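Local coordinates for conserved hypothetical secreted protein (PDB 4RNZ), which is a cell-shape determinant of Helicobacter pylori, a zinc-containing M23-family metallopeptidase that probably cleaves peptide cross-links of peptidoglycan, at residues A[10-15]-A[23-28]; A[92-97]-A[358-363]; A[138-143]-A[156-161]; A[233-238]-A[260-265]; A[240-245]-A[252-257]. One frame throughout, in Å; residues are numbered along the deposited sequence.

Interaction 1 of 5, residues A[10-15]-A[23-28]; sequences TLLGFL and KLYYNL
Leu-12 and Tyr-25 meet at the centre of a small helix-helix contact in the Csd3 N-terminal domain, where helix 11-17 and the short helix 23-26 follow one another along the chain. Their CA atoms are the nearest pair of the two segments, 6.5 Å apart. Leu-12 offers both branches of its fork and crosses each tyrosine at about a right angle: CD1 lies 3.8 Å from Tyr-25 CD2, while CD2 lies 3.5 Å from Tyr-26 OH. The Tyr-25 ring leaves its helix with CG anti to the backbone N (chi1 174°) and is met on its other flank by Leu-11, whose CD2 stands at the ring edge, near the plane, 3.8 Å from Tyr-25 CD1. One turn further along helix 11-17, Leu-15 CD1 touches the root of the same tyrosine, 3.9 Å from Tyr-25 CB, and also reaches Leu-24 CB at 4.1 Å. Behind this apolar seam lies the antiparallel sheet of the domain: Leu-11 and Leu-15 rest on Ile-70, and Leu-11 and Leu-24 on Leu-79. Lys-33, on helix 30-36, makes a cation-pi contact with the Tyr-25 ring, and the same helix carries Glu-34, a zinc ligand. The start of helix 11-17 is capped within its own segment, since Thr-10 OG1 accepts a bond from Gly-13 N at 2.9 Å with an N-H...O angle of 161°, a side-chain N-cap.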
# COMPACT_ATOMS: atom_id res chain seq x y z
N THR A 10 13.32 -10.60 11.50
CA THR A 10 12.70 -11.41 10.46
C THR A 10 11.78 -12.44 11.14
O THR A 10 11.79 -12.56 12.36
CB THR A 10 13.75 -12.18 9.67
OG1 THR A 10 14.59 -12.90 10.59
CG2 THR A 10 14.60 -11.23 8.83
N LEU A 11 11.00 -13.18 10.36
CA LEU A 11 10.20 -14.24 10.94
C LEU A 11 11.16 -15.20 11.67
O LEU A 11 10.97 -15.54 12.82
CB LEU A 11 9.38 -14.95 9.86
CG LEU A 11 8.64 -16.21 10.30
CD1 LEU A 11 7.69 -15.91 11.47
CD2 LEU A 11 7.90 -16.83 9.13
N LEU A 12 12.24 -15.57 11.01
CA LEU A 12 13.18 -16.53 11.56
C LEU A 12 13.80 -16.01 12.87
O LEU A 12 13.87 -16.73 13.88
CB LEU A 12 14.24 -16.81 10.50
CG LEU A 12 15.12 -18.04 10.50
CD1 LEU A 12 14.32 -19.31 10.73
CD2 LEU A 12 15.83 -18.05 9.14
N GLY A 13 14.21 -14.75 12.85
CA GLY A 13 14.71 -14.12 14.05
C GLY A 13 13.67 -14.12 15.14
O GLY A 13 14.00 -14.31 16.29
N PHE A 14 12.39 -13.92 14.80
CA PHE A 14 11.33 -13.96 15.81
C PHE A 14 11.19 -15.38 16.39
O PHE A 14 10.99 -15.57 17.60
CB PHE A 14 10.01 -13.45 15.20
CG PHE A 14 8.86 -13.43 16.15
CD1 PHE A 14 8.68 -12.36 17.03
CD2 PHE A 14 7.94 -14.47 16.17
CE1 PHE A 14 7.62 -12.35 17.90
CE2 PHE A 14 6.87 -14.46 17.05
CZ PHE A 14 6.71 -13.41 17.92
N LEU A 15 11.27 -16.38 15.52
CA LEU A 15 11.15 -17.77 15.98
C LEU A 15 12.28 -18.10 16.95
O LEU A 15 12.04 -18.61 18.05
CB LEU A 15 11.19 -18.73 14.81
CG LEU A 15 10.05 -18.64 13.80
CD1 LEU A 15 10.15 -19.80 12.84
CD2 LEU A 15 8.70 -18.65 14.52
N LYS A 23 12.48 -24.91 12.03
CA LYS A 23 11.91 -25.68 10.91
C LYS A 23 10.52 -25.21 10.56
O LYS A 23 10.03 -25.48 9.46
CB LYS A 23 11.85 -27.17 11.24
CG LYS A 23 10.83 -27.54 12.30
CD LYS A 23 10.97 -29.00 12.71
CE LYS A 23 10.42 -29.23 14.11
NZ LYS A 23 10.67 -30.63 14.53
N LEU A 24 9.84 -24.59 11.52
CA LEU A 24 8.55 -23.98 11.24
C LEU A 24 8.66 -23.01 10.05
O LEU A 24 7.77 -22.93 9.22
CB LEU A 24 8.02 -23.29 12.51
CG LEU A 24 6.54 -22.91 12.50
CD1 LEU A 24 5.66 -24.11 12.23
CD2 LEU A 24 6.16 -22.25 13.83
N TYR A 25 9.76 -22.28 9.97
CA TYR A 25 10.08 -21.50 8.76
C TYR A 25 10.69 -22.33 7.62
O TYR A 25 10.22 -22.28 6.49
CB TYR A 25 11.02 -20.32 9.09
CG TYR A 25 11.48 -19.60 7.86
CD1 TYR A 25 10.64 -18.70 7.21
CD2 TYR A 25 12.73 -19.85 7.30
CE1 TYR A 25 11.05 -18.05 6.06
CE2 TYR A 25 13.14 -19.21 6.15
CZ TYR A 25 12.29 -18.30 5.53
OH TYR A 25 12.71 -17.66 4.40
N TYR A 26 11.74 -23.10 7.90
CA TYR A 26 12.48 -23.78 6.84
C TYR A 26 11.61 -24.72 6.04
O TYR A 26 11.77 -24.83 4.82
CB TYR A 26 13.71 -24.51 7.40
CG TYR A 26 14.76 -23.59 7.96
CD1 TYR A 26 15.36 -22.63 7.16
CD2 TYR A 26 15.18 -23.68 9.29
CE1 TYR A 26 16.34 -21.78 7.66
CE2 TYR A 26 16.16 -22.84 9.80
CZ TYR A 26 16.73 -21.89 8.98
OH TYR A 26 17.69 -21.04 9.47
N ASN A 27 10.65 -25.38 6.72
CA ASN A 27 9.69 -26.25 6.04
C ASN A 27 8.68 -25.56 5.16
O ASN A 27 7.98 -26.23 4.42
CB ASN A 27 8.91 -27.11 7.05
CG ASN A 27 9.72 -28.27 7.57
OD1 ASN A 27 9.54 -28.70 8.72
ND2 ASN A 27 10.60 -28.80 6.74
N LEU A 28 8.56 -24.24 5.23
CA LEU A 28 7.59 -23.56 4.38
C LEU A 28 7.95 -23.73 2.92
O LEU A 28 9.13 -23.77 2.57
CB LEU A 28 7.54 -22.07 4.71
CG LEU A 28 7.02 -21.73 6.10
CD1 LEU A 28 7.17 -20.24 6.44
CD2 LEU A 28 5.57 -22.18 6.25

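Interaction 2 of 5, residues A[92-97]-A[358-363]; sequences TLLLSL and YLLEGF
Thr-92 and Gly-362 are joined by the side-chain hydrogen bond of this contact. Thr-92 OG1, anti to the carbonyl carbon (chi1 -57°), donates to Gly-362 O at 3.0 Å, approaching from a direction tilted 34° from that carbonyl plane. The same oxygen sits obliquely beside the next residue, 3.3 Å from Phe-363 CD1, so the threonine meets the chain just where it leaves the strand. On this face Leu-94 and Leu-360 slant across each other and touch by single branches, Leu-94 CD1 to Leu-360 CD1 at 3.8 Å. The Tyr-358 side chain meets that of Leu-94 near its root, CB to CB at 4.2 Å; its ring leads away from the neighbouring strand, meets His-350 edge-to-face, and its OH is bonded to Ser-351 O. The other face is thinner: Leu-359 bends one branch back over the partner strand, with CD1 4.2 Å from Leu-93 CB. Beneath these side chains the backbones are bonded in both directions at two hydrogen-bonded pairs, Thr-92 with Leu-360 and Leu-94 with Tyr-358; Thr-92 N to Leu-360 O and Leu-94 N to Tyr-358 O both measure 2.8 Å. Leu-93 and Leu-359 form the non-hydrogen-bonded pair between them. The strand axes run at 159°, the geometry of an antiparallel ladder, here one in which the C-terminal strand 357-361 joins strand 87-96 at the border of the sheet that also contains strand 136-146.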
# COMPACT_ATOMS: atom_id res chain seq x y z
N THR A 92 -15.45 12.19 6.21
CA THR A 92 -15.29 13.27 5.25
C THR A 92 -14.62 14.47 5.86
O THR A 92 -15.15 15.12 6.77
CB THR A 92 -16.64 13.69 4.68
OG1 THR A 92 -17.27 12.55 4.08
CG2 THR A 92 -16.48 14.78 3.61
N LEU A 93 -13.43 14.78 5.35
CA LEU A 93 -12.74 16.00 5.70
C LEU A 93 -13.18 17.11 4.74
O LEU A 93 -13.05 16.97 3.52
CB LEU A 93 -11.24 15.81 5.59
CG LEU A 93 -10.37 17.06 5.78
CD1 LEU A 93 -10.54 17.66 7.16
CD2 LEU A 93 -8.92 16.67 5.55
N LEU A 94 -13.68 18.20 5.30
CA LEU A 94 -13.91 19.44 4.56
C LEU A 94 -13.00 20.54 5.11
O LEU A 94 -12.94 20.79 6.32
CB LEU A 94 -15.36 19.88 4.69
CG LEU A 94 -16.43 18.86 4.33
CD1 LEU A 94 -17.79 19.44 4.67
CD2 LEU A 94 -16.36 18.47 2.86
N LEU A 95 -12.30 21.22 4.23
CA LEU A 95 -11.27 22.13 4.69
C LEU A 95 -11.25 23.41 3.85
O LEU A 95 -11.36 23.35 2.62
CB LEU A 95 -9.95 21.39 4.59
CG LEU A 95 -8.72 21.91 5.28
CD1 LEU A 95 -7.88 20.70 5.66
CD2 LEU A 95 -7.96 22.86 4.35
N SER A 96 -11.11 24.55 4.52
CA SER A 96 -10.81 25.83 3.85
C SER A 96 -9.36 26.15 4.15
O SER A 96 -8.99 26.27 5.30
CB SER A 96 -11.73 26.96 4.34
OG SER A 96 -11.36 28.19 3.74
N LEU A 97 -8.52 26.26 3.12
CA LEU A 97 -7.09 26.46 3.35
C LEU A 97 -6.74 27.73 4.17
O LEU A 97 -7.17 28.84 3.85
CB LEU A 97 -6.38 26.47 2.00
CG LEU A 97 -4.87 26.35 2.03
CD1 LEU A 97 -4.44 24.98 2.53
CD2 LEU A 97 -4.30 26.58 0.64
N TYR A 358 -13.96 20.73 8.90
CA TYR A 358 -14.93 19.79 9.46
C TYR A 358 -14.43 18.38 9.18
O TYR A 358 -14.02 18.08 8.06
CB TYR A 358 -16.30 19.95 8.79
CG TYR A 358 -16.98 21.23 9.17
CD1 TYR A 358 -16.74 22.38 8.45
CD2 TYR A 358 -17.82 21.30 10.29
CE1 TYR A 358 -17.34 23.58 8.80
CE2 TYR A 358 -18.43 22.49 10.65
CZ TYR A 358 -18.18 23.63 9.90
OH TYR A 358 -18.74 24.84 10.23
N LEU A 359 -14.45 17.53 10.20
CA LEU A 359 -14.16 16.11 10.04
C LEU A 359 -15.42 15.38 10.43
O LEU A 359 -15.77 15.30 11.61
CB LEU A 359 -12.97 15.68 10.90
CG LEU A 359 -12.53 14.23 10.69
CD1 LEU A 359 -12.09 14.01 9.24
CD2 LEU A 359 -11.41 13.87 11.66
N LEU A 360 -16.10 14.87 9.43
CA LEU A 360 -17.44 14.37 9.54
C LEU A 360 -17.48 12.87 9.46
O LEU A 360 -16.70 12.24 8.72
CB LEU A 360 -18.28 14.88 8.37
CG LEU A 360 -18.28 16.40 8.24
CD1 LEU A 360 -19.15 16.76 7.04
CD2 LEU A 360 -18.79 17.04 9.53
N GLU A 361 -18.44 12.32 10.18
CA GLU A 361 -18.63 10.89 10.21
C GLU A 361 -19.36 10.49 8.95
O GLU A 361 -20.38 11.10 8.61
CB GLU A 361 -19.45 10.52 11.43
CG GLU A 361 -19.36 9.06 11.80
CD GLU A 361 -20.22 8.74 13.00
OE1 GLU A 361 -21.46 8.88 12.88
OE2 GLU A 361 -19.66 8.38 14.05
N GLY A 362 -18.80 9.58 8.20
CA GLY A 362 -19.44 9.04 7.07
C GLY A 362 -19.55 10.05 5.96
O GLY A 362 -18.97 11.10 6.05
N PHE A 363 -20.10 9.68 4.85
CA PHE A 363 -20.20 10.57 3.73
C PHE A 363 -21.59 10.64 3.03
O PHE A 363 -22.25 11.63 3.12
CB PHE A 363 -19.20 10.08 2.71
CG PHE A 363 -19.23 10.81 1.42
CD1 PHE A 363 -19.20 12.17 1.38
CD2 PHE A 363 -19.30 10.13 0.24
CE1 PHE A 363 -19.22 12.84 0.20
CE2 PHE A 363 -19.34 10.79 -0.94
CZ PHE A 363 -19.30 12.15 -0.97

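Interaction 3 of 5, residues A[138-143]-A[156-161]; sequences AIVYTR and IKMAMV
Val-140 and the pair Lys-157 and Met-158 define this contact, because one carbonyl serves two successive amides. Val-140 O accepts from Lys-157 N at 2.8 Å and from Met-158 N at 3.2 Å; the longer bond is also the straighter, at 169° against 149°, and comes in the carbonyl plane on a lone pair. Two residues facing one make a classic beta bulge, and Lys-157, whose backbone departs from the extended form, shifts the register by one. On the far side of the bulge the ladder is regular. Val-140 N is satisfied by Met-158 O at 2.8 Å, and Ala-138 and Met-160 exchange both of their bonds, Ala-138 N to Met-160 O at 2.8 Å and Met-160 N to Ala-138 O at 2.9 Å. Ala-138 O gains a CA-H...O contact as well, from Ala-159 CA at 3.2 Å. The amide of Ile-139, which points away from this ladder, pairs with the backbone of Leu-93 instead, and Arg-143 NH1 makes a salt bridge with Asp-111. Side chains close the ladder on both faces: Met-158 folds at its last torsion (chi3 73°), setting CE 3.6 Å from Val-140 CG2, while Ile-139 CG2 lies 3.9 Å from Ile-156 CG1. Strand 136-146 is thus flanked by strands 87-96 and 153-163, the latter backed further by 166-172; helix 112-121 packs on Ile-139, Tyr-141, Ile-156 and Ala-159 through Leu-114, Gln-117 and Leu-118, while Phe-363 touches Val-140 and Met-158 on the other face.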
# COMPACT_ATOMS: atom_id res chain seq x y z
N ALA A 138 -11.49 18.74 0.04
CA ALA A 138 -12.33 17.72 0.61
C ALA A 138 -11.69 16.35 0.39
O ALA A 138 -11.12 16.09 -0.68
CB ALA A 138 -13.70 17.75 -0.03
N ILE A 139 -11.76 15.49 1.40
CA ILE A 139 -11.31 14.10 1.26
C ILE A 139 -12.34 13.19 1.92
O ILE A 139 -12.65 13.37 3.10
CB ILE A 139 -9.95 13.84 1.94
CG1 ILE A 139 -8.98 14.99 1.65
CG2 ILE A 139 -9.38 12.48 1.51
CD1 ILE A 139 -7.60 14.82 2.22
N VAL A 140 -12.86 12.23 1.17
CA VAL A 140 -13.62 11.16 1.75
C VAL A 140 -12.68 9.96 1.84
O VAL A 140 -12.14 9.51 0.82
CB VAL A 140 -14.81 10.73 0.91
CG1 VAL A 140 -15.53 9.58 1.60
CG2 VAL A 140 -15.76 11.90 0.68
N TYR A 141 -12.46 9.45 3.05
CA TYR A 141 -11.50 8.36 3.21
C TYR A 141 -11.94 7.36 4.24
O TYR A 141 -12.68 7.70 5.18
CB TYR A 141 -10.14 8.90 3.62
CG TYR A 141 -10.09 9.58 4.95
CD1 TYR A 141 -10.48 10.90 5.09
CD2 TYR A 141 -9.66 8.91 6.08
CE1 TYR A 141 -10.40 11.54 6.30
CE2 TYR A 141 -9.59 9.54 7.31
CZ TYR A 141 -9.97 10.87 7.41
OH TYR A 141 -9.90 11.52 8.61
N THR A 142 -11.44 6.15 4.08
CA THR A 142 -11.68 5.09 5.04
C THR A 142 -10.40 4.71 5.73
O THR A 142 -9.29 4.96 5.24
CB THR A 142 -12.27 3.83 4.39
OG1 THR A 142 -11.33 3.24 3.49
CG2 THR A 142 -13.55 4.15 3.65
N ARG A 143 -10.57 4.12 6.91
CA ARG A 143 -9.45 3.63 7.71
C ARG A 143 -9.90 2.27 8.25
O ARG A 143 -11.12 2.07 8.47
CB ARG A 143 -9.22 4.62 8.82
CG ARG A 143 -7.80 4.92 9.19
CD ARG A 143 -7.74 5.78 10.47
NE ARG A 143 -7.87 7.25 10.32
CZ ARG A 143 -6.97 8.04 9.70
NH1 ARG A 143 -5.92 7.50 9.11
NH2 ARG A 143 -7.14 9.37 9.65
N ILE A 156 -8.09 6.79 0.33
CA ILE A 156 -8.89 7.90 -0.21
C ILE A 156 -9.89 7.39 -1.21
O ILE A 156 -9.51 6.79 -2.21
CB ILE A 156 -7.99 8.95 -0.88
CG1 ILE A 156 -7.14 9.64 0.19
CG2 ILE A 156 -8.83 9.94 -1.68
CD1 ILE A 156 -6.04 10.52 -0.39
N LYS A 157 -11.17 7.60 -0.94
CA LYS A 157 -12.22 7.20 -1.87
C LYS A 157 -12.53 8.31 -2.87
O LYS A 157 -12.80 8.04 -4.03
CB LYS A 157 -13.52 6.85 -1.12
CG LYS A 157 -13.36 5.81 -0.01
CD LYS A 157 -12.57 4.58 -0.43
CE LYS A 157 -13.18 3.85 -1.61
NZ LYS A 157 -14.58 3.40 -1.36
N MET A 158 -12.54 9.54 -2.39
CA MET A 158 -12.73 10.73 -3.22
C MET A 158 -11.95 11.90 -2.64
O MET A 158 -11.83 12.07 -1.41
CB MET A 158 -14.20 11.10 -3.29
CG MET A 158 -14.46 12.35 -4.13
SD MET A 158 -16.17 12.88 -4.11
CE MET A 158 -16.33 13.56 -2.48
N ALA A 159 -11.38 12.71 -3.52
CA ALA A 159 -10.84 13.98 -3.11
C ALA A 159 -11.22 15.07 -4.09
O ALA A 159 -11.54 14.79 -5.24
CB ALA A 159 -9.33 13.90 -2.94
N MET A 160 -11.22 16.30 -3.60
CA MET A 160 -11.54 17.48 -4.40
C MET A 160 -10.74 18.66 -3.87
O MET A 160 -10.64 18.88 -2.65
CB MET A 160 -13.04 17.79 -4.35
CG MET A 160 -13.47 18.94 -5.26
SD MET A 160 -13.21 20.58 -4.55
CE MET A 160 -14.61 20.66 -3.45
N VAL A 161 -10.12 19.39 -4.79
CA VAL A 161 -9.52 20.68 -4.46
C VAL A 161 -10.13 21.70 -5.44
O VAL A 161 -10.40 21.37 -6.60
CB VAL A 161 -7.98 20.66 -4.50
CG1 VAL A 161 -7.43 19.50 -3.68
CG2 VAL A 161 -7.47 20.61 -5.93

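Interaction 4 of 5, residues A[233-238]-A[260-265]; sequences HSASDG and LRLVYA
Tyr-264 and Ala-235 provide the one direct hydrogen bond of this contact: Ala-235 N donates to Tyr-264 OH at 2.8 Å, with a nearly straight N-H...O angle of 165°. The tyrosine CG is anti to the carbonyl carbon (chi1 -58°); the hydroxyl at the end of the ring is the part that meets the loop. A single water adds the indirect bonds. It donates to Ser-234 OG at 2.8 Å and to Ser-236 OG at 2.9 Å, and lies 2.8 Å from Tyr-264 OH, so one molecule joins two loop hydroxyls to the tyrosine. Within the loop, Ser-236 OG donates to the carbonyl of the following residue, Asp-237 O, at 2.7 Å, standing 39° above that carbonyl plane. Van der Waals contacts are lighter. Ala-235 CB sits 3.4 Å from Tyr-264 OH, and Leu-262 brings its fork up to Ser-236, with CD2 3.7 Å from Ser-236 OG. Ser-234, Ser-236 and Tyr-264 are buried; around them Pro-194, Ile-255, Ile-286 and Phe-302 pack on the tyrosine, and the backbone of Ser-234 is bonded to Gly-283 and Gln-284. The contact belongs to the beta-sheet core of the M23 peptidase domain, where strand 260-267 neighbours strand 299-306, which carries the zinc ligand His-301; the Tyr-264 side chain lies about 11 Å from the zinc ion.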
# COMPACT_ATOMS: atom_id res chain seq x y z
N HIS A 233 16.42 -4.36 -14.55
CA HIS A 233 16.38 -2.93 -14.74
C HIS A 233 15.25 -2.35 -13.91
O HIS A 233 14.16 -2.94 -13.84
CB HIS A 233 16.11 -2.60 -16.20
CG HIS A 233 17.19 -3.05 -17.14
ND1 HIS A 233 18.03 -2.17 -17.78
CD2 HIS A 233 17.56 -4.29 -17.55
CE1 HIS A 233 18.88 -2.85 -18.53
NE2 HIS A 233 18.61 -4.14 -18.42
N SER A 234 15.47 -1.19 -13.31
CA SER A 234 14.43 -0.52 -12.52
C SER A 234 13.21 -0.19 -13.37
O SER A 234 13.33 0.42 -14.43
CB SER A 234 14.95 0.78 -11.90
OG SER A 234 13.94 1.41 -11.13
N ALA A 235 12.03 -0.56 -12.89
CA ALA A 235 10.80 -0.28 -13.61
C ALA A 235 10.41 1.18 -13.56
O ALA A 235 9.49 1.59 -14.28
CB ALA A 235 9.67 -1.10 -13.04
N SER A 236 11.10 1.95 -12.70
CA SER A 236 10.78 3.35 -12.49
C SER A 236 11.99 4.14 -11.98
O SER A 236 13.02 3.57 -11.61
CB SER A 236 9.69 3.50 -11.42
OG SER A 236 10.21 3.14 -10.14
N ASP A 237 11.83 5.45 -11.96
CA ASP A 237 12.71 6.31 -11.20
C ASP A 237 12.45 6.01 -9.75
O ASP A 237 11.39 5.48 -9.39
CB ASP A 237 12.39 7.79 -11.40
CG ASP A 237 12.76 8.31 -12.77
OD1 ASP A 237 13.33 7.56 -13.61
OD2 ASP A 237 12.48 9.50 -12.99
N GLY A 238 13.42 6.37 -8.91
CA GLY A 238 13.18 6.36 -7.47
C GLY A 238 14.44 6.36 -6.66
O GLY A 238 15.53 6.62 -7.18
N LEU A 260 4.73 4.74 -3.97
CA LEU A 260 5.13 3.39 -4.33
C LEU A 260 6.39 2.89 -3.67
O LEU A 260 7.39 3.60 -3.51
CB LEU A 260 5.27 3.20 -5.86
CG LEU A 260 4.05 3.38 -6.78
CD1 LEU A 260 4.39 2.99 -8.23
CD2 LEU A 260 2.83 2.61 -6.33
N ARG A 261 6.36 1.61 -3.34
CA ARG A 261 7.55 0.86 -3.03
C ARG A 261 7.62 -0.34 -4.00
O ARG A 261 6.67 -1.12 -4.12
CB ARG A 261 7.43 0.39 -1.59
CG ARG A 261 8.57 -0.44 -1.03
CD ARG A 261 8.22 -0.80 0.43
NE ARG A 261 8.68 -2.13 0.63
CZ ARG A 261 7.96 -3.21 0.87
NH1 ARG A 261 6.65 -3.20 1.13
NH2 ARG A 261 8.62 -4.35 0.89
N LEU A 262 8.77 -0.47 -4.66
CA LEU A 262 8.98 -1.47 -5.71
C LEU A 262 10.06 -2.44 -5.24
O LEU A 262 11.14 -2.02 -4.85
CB LEU A 262 9.36 -0.80 -7.04
CG LEU A 262 8.29 0.12 -7.66
CD1 LEU A 262 8.45 1.56 -7.20
CD2 LEU A 262 8.33 0.11 -9.18
N VAL A 263 9.75 -3.73 -5.30
CA VAL A 263 10.61 -4.78 -4.73
C VAL A 263 11.11 -5.70 -5.83
O VAL A 263 10.33 -6.18 -6.61
CB VAL A 263 9.79 -5.59 -3.71
CG1 VAL A 263 10.51 -6.87 -3.28
CG2 VAL A 263 9.44 -4.72 -2.52
N TYR A 264 12.41 -5.97 -5.85
CA TYR A 264 13.05 -6.81 -6.85
C TYR A 264 13.87 -7.86 -6.14
O TYR A 264 14.95 -7.55 -5.65
CB TYR A 264 14.01 -5.96 -7.68
CG TYR A 264 13.36 -4.80 -8.36
CD1 TYR A 264 13.13 -3.61 -7.68
CD2 TYR A 264 12.98 -4.88 -9.69
CE1 TYR A 264 12.52 -2.53 -8.32
CE2 TYR A 264 12.38 -3.81 -10.33
CZ TYR A 264 12.17 -2.63 -9.64
OH TYR A 264 11.55 -1.59 -10.28
N ALA A 265 13.37 -9.10 -6.09
CA ALA A 265 13.95 -10.12 -5.21
C ALA A 265 14.46 -11.34 -5.96
O ALA A 265 14.09 -11.62 -7.10
CB ALA A 265 12.92 -10.54 -4.16
O HOH W 1 11.90 0.98 -9.30

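Interaction 5 of 5, residues A[240-245]-A[252-257]; sequences VGFMGV and VVEIHL
Val-240 and Ile-255 belong to the buried, apolar face of this contact, with Val-240 CG2 4.2 Å from Ile-255 CG1. Further along the same face Met-243 and the buried Val-253 lie side by side, pointing the same way, with Met-243 CG 4.2 Å from Val-253 CG2; Phe-270 and Leu-274 close in on this row. The two strands, antiparallel at 166° and joined by a short connection, form a beta hairpin of the M23 domain that continues through strand 252-257 into strand 260-267. Its backbone rungs are uneven: Glu-254 O accepts from Gly-241 N at 2.8 Å, but Glu-254 N donates to Phe-242 O, also at 2.8 Å, so two consecutive residues of one strand serve a single residue of the other. At the turn end Gly-244 and Val-252 exchange two bonds, and Val-252 N lies nearly on the extension of the Gly-244 C=O (173° at the oxygen). On the other face solvent reaches the partly exposed Phe-242, although Val-252 and Glu-254 beside it are buried. Phe-242 meets Val-252 at about a right angle, Val-252 CG1 standing at the ring edge 3.7 Å from Phe-242 CE1. Glu-254 CG lies near Phe-242 CB, and its carboxylate makes salt bridges with Lys-246 and Arg-261; Lys-246 also makes a cation-pi contact with Phe-242. The exposed His-256 ring lies beside the glycine, CE1 3.8 Å from Gly-241 CA.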
# COMPACT_ATOMS: atom_id res chain seq x y z
N VAL A 240 16.66 4.08 -3.68
CA VAL A 240 16.84 2.80 -3.02
C VAL A 240 16.61 2.96 -1.52
O VAL A 240 17.23 3.80 -0.90
CB VAL A 240 18.25 2.24 -3.24
CG1 VAL A 240 18.44 0.92 -2.49
CG2 VAL A 240 18.48 2.03 -4.71
N GLY A 241 15.73 2.15 -0.96
CA GLY A 241 15.45 2.17 0.48
C GLY A 241 16.21 1.07 1.17
O GLY A 241 16.96 1.30 2.09
N PHE A 242 16.00 -0.15 0.72
CA PHE A 242 16.69 -1.29 1.27
C PHE A 242 17.39 -2.01 0.14
O PHE A 242 16.93 -2.04 -1.00
CB PHE A 242 15.72 -2.23 1.99
CG PHE A 242 16.36 -3.51 2.46
CD1 PHE A 242 16.46 -4.62 1.62
CD2 PHE A 242 16.86 -3.61 3.76
CE1 PHE A 242 17.04 -5.80 2.05
CE2 PHE A 242 17.45 -4.79 4.20
CZ PHE A 242 17.55 -5.88 3.34
N MET A 243 18.51 -2.61 0.48
CA MET A 243 19.28 -3.36 -0.44
C MET A 243 20.11 -4.35 0.38
O MET A 243 20.97 -3.96 1.15
CB MET A 243 20.16 -2.37 -1.17
CG MET A 243 21.08 -3.01 -2.14
SD MET A 243 22.02 -1.69 -2.90
CE MET A 243 23.33 -2.71 -3.53
N GLY A 244 19.82 -5.64 0.24
CA GLY A 244 20.54 -6.64 1.00
C GLY A 244 19.79 -7.94 0.96
O GLY A 244 19.08 -8.20 -0.01
N VAL A 245 19.91 -8.76 2.01
CA VAL A 245 19.30 -10.08 2.01
C VAL A 245 18.10 -10.06 2.94
O VAL A 245 18.19 -9.53 4.04
CB VAL A 245 20.31 -11.15 2.46
CG1 VAL A 245 19.66 -12.53 2.47
CG2 VAL A 245 21.54 -11.14 1.57
N VAL A 252 17.69 -8.61 -2.41
CA VAL A 252 16.57 -7.80 -2.81
C VAL A 252 16.92 -6.30 -2.78
O VAL A 252 17.71 -5.82 -1.95
CB VAL A 252 15.33 -8.14 -1.95
CG1 VAL A 252 15.65 -8.05 -0.47
CG2 VAL A 252 14.16 -7.23 -2.28
N VAL A 253 16.36 -5.57 -3.72
CA VAL A 253 16.46 -4.12 -3.76
C VAL A 253 15.04 -3.60 -3.68
O VAL A 253 14.13 -4.14 -4.32
CB VAL A 253 17.05 -3.63 -5.11
CG1 VAL A 253 16.93 -2.11 -5.25
CG2 VAL A 253 18.49 -4.08 -5.24
N GLU A 254 14.87 -2.54 -2.90
CA GLU A 254 13.60 -1.86 -2.75
C GLU A 254 13.83 -0.42 -3.13
O GLU A 254 14.81 0.18 -2.70
CB GLU A 254 13.08 -1.98 -1.30
CG GLU A 254 12.99 -3.43 -0.84
CD GLU A 254 12.23 -3.60 0.48
OE1 GLU A 254 11.84 -2.58 1.06
OE2 GLU A 254 12.03 -4.77 0.91
N ILE A 255 12.95 0.09 -3.97
CA ILE A 255 13.02 1.44 -4.48
C ILE A 255 11.70 2.14 -4.19
O ILE A 255 10.63 1.54 -4.34
CB ILE A 255 13.29 1.43 -6.00
CG1 ILE A 255 14.74 1.00 -6.25
CG2 ILE A 255 13.00 2.79 -6.63
CD1 ILE A 255 14.98 0.38 -7.62
N HIS A 256 11.78 3.42 -3.80
CA HIS A 256 10.61 4.22 -3.49
C HIS A 256 10.43 5.37 -4.45
O HIS A 256 11.41 6.04 -4.83
CB HIS A 256 10.72 4.83 -2.09
CG HIS A 256 10.79 3.82 -1.00
ND1 HIS A 256 11.91 3.04 -0.79
CD2 HIS A 256 9.90 3.46 -0.06
CE1 HIS A 256 11.70 2.24 0.24
NE2 HIS A 256 10.49 2.48 0.71
N LEU A 257 9.18 5.61 -4.82
CA LEU A 257 8.82 6.72 -5.69
C LEU A 257 7.41 7.13 -5.32
O LEU A 257 6.46 6.35 -5.49
CB LEU A 257 8.88 6.30 -7.18
CG LEU A 257 8.52 7.42 -8.17
CD1 LEU A 257 9.58 8.51 -8.16
CD2 LEU A 257 8.33 6.88 -9.58

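How the interactions relate
Interaction 1 comes first along the chain and closes a short loop between two helices of the N-terminal domain. Interaction 2 then spans 260 residues, bringing the C-terminal strand back to strand 87-96, and the remaining three nest inside that loop. Interaction 3 closes a hairpin-sized excursion in the second domain and continues the sheet of interaction 2: their centres are 9 Å apart and Leu-93 N lies 2.8 Å from Ile-139 O. In the M23 domain, interaction 5 is nested within interaction 4, strands 252-257 and 260-267 being sheet neighbours. Interaction 1 approaches interaction 5 to about 6 Å between nearest atoms without touching it, whereas interactions 2 and 3 lie across the chain's centre.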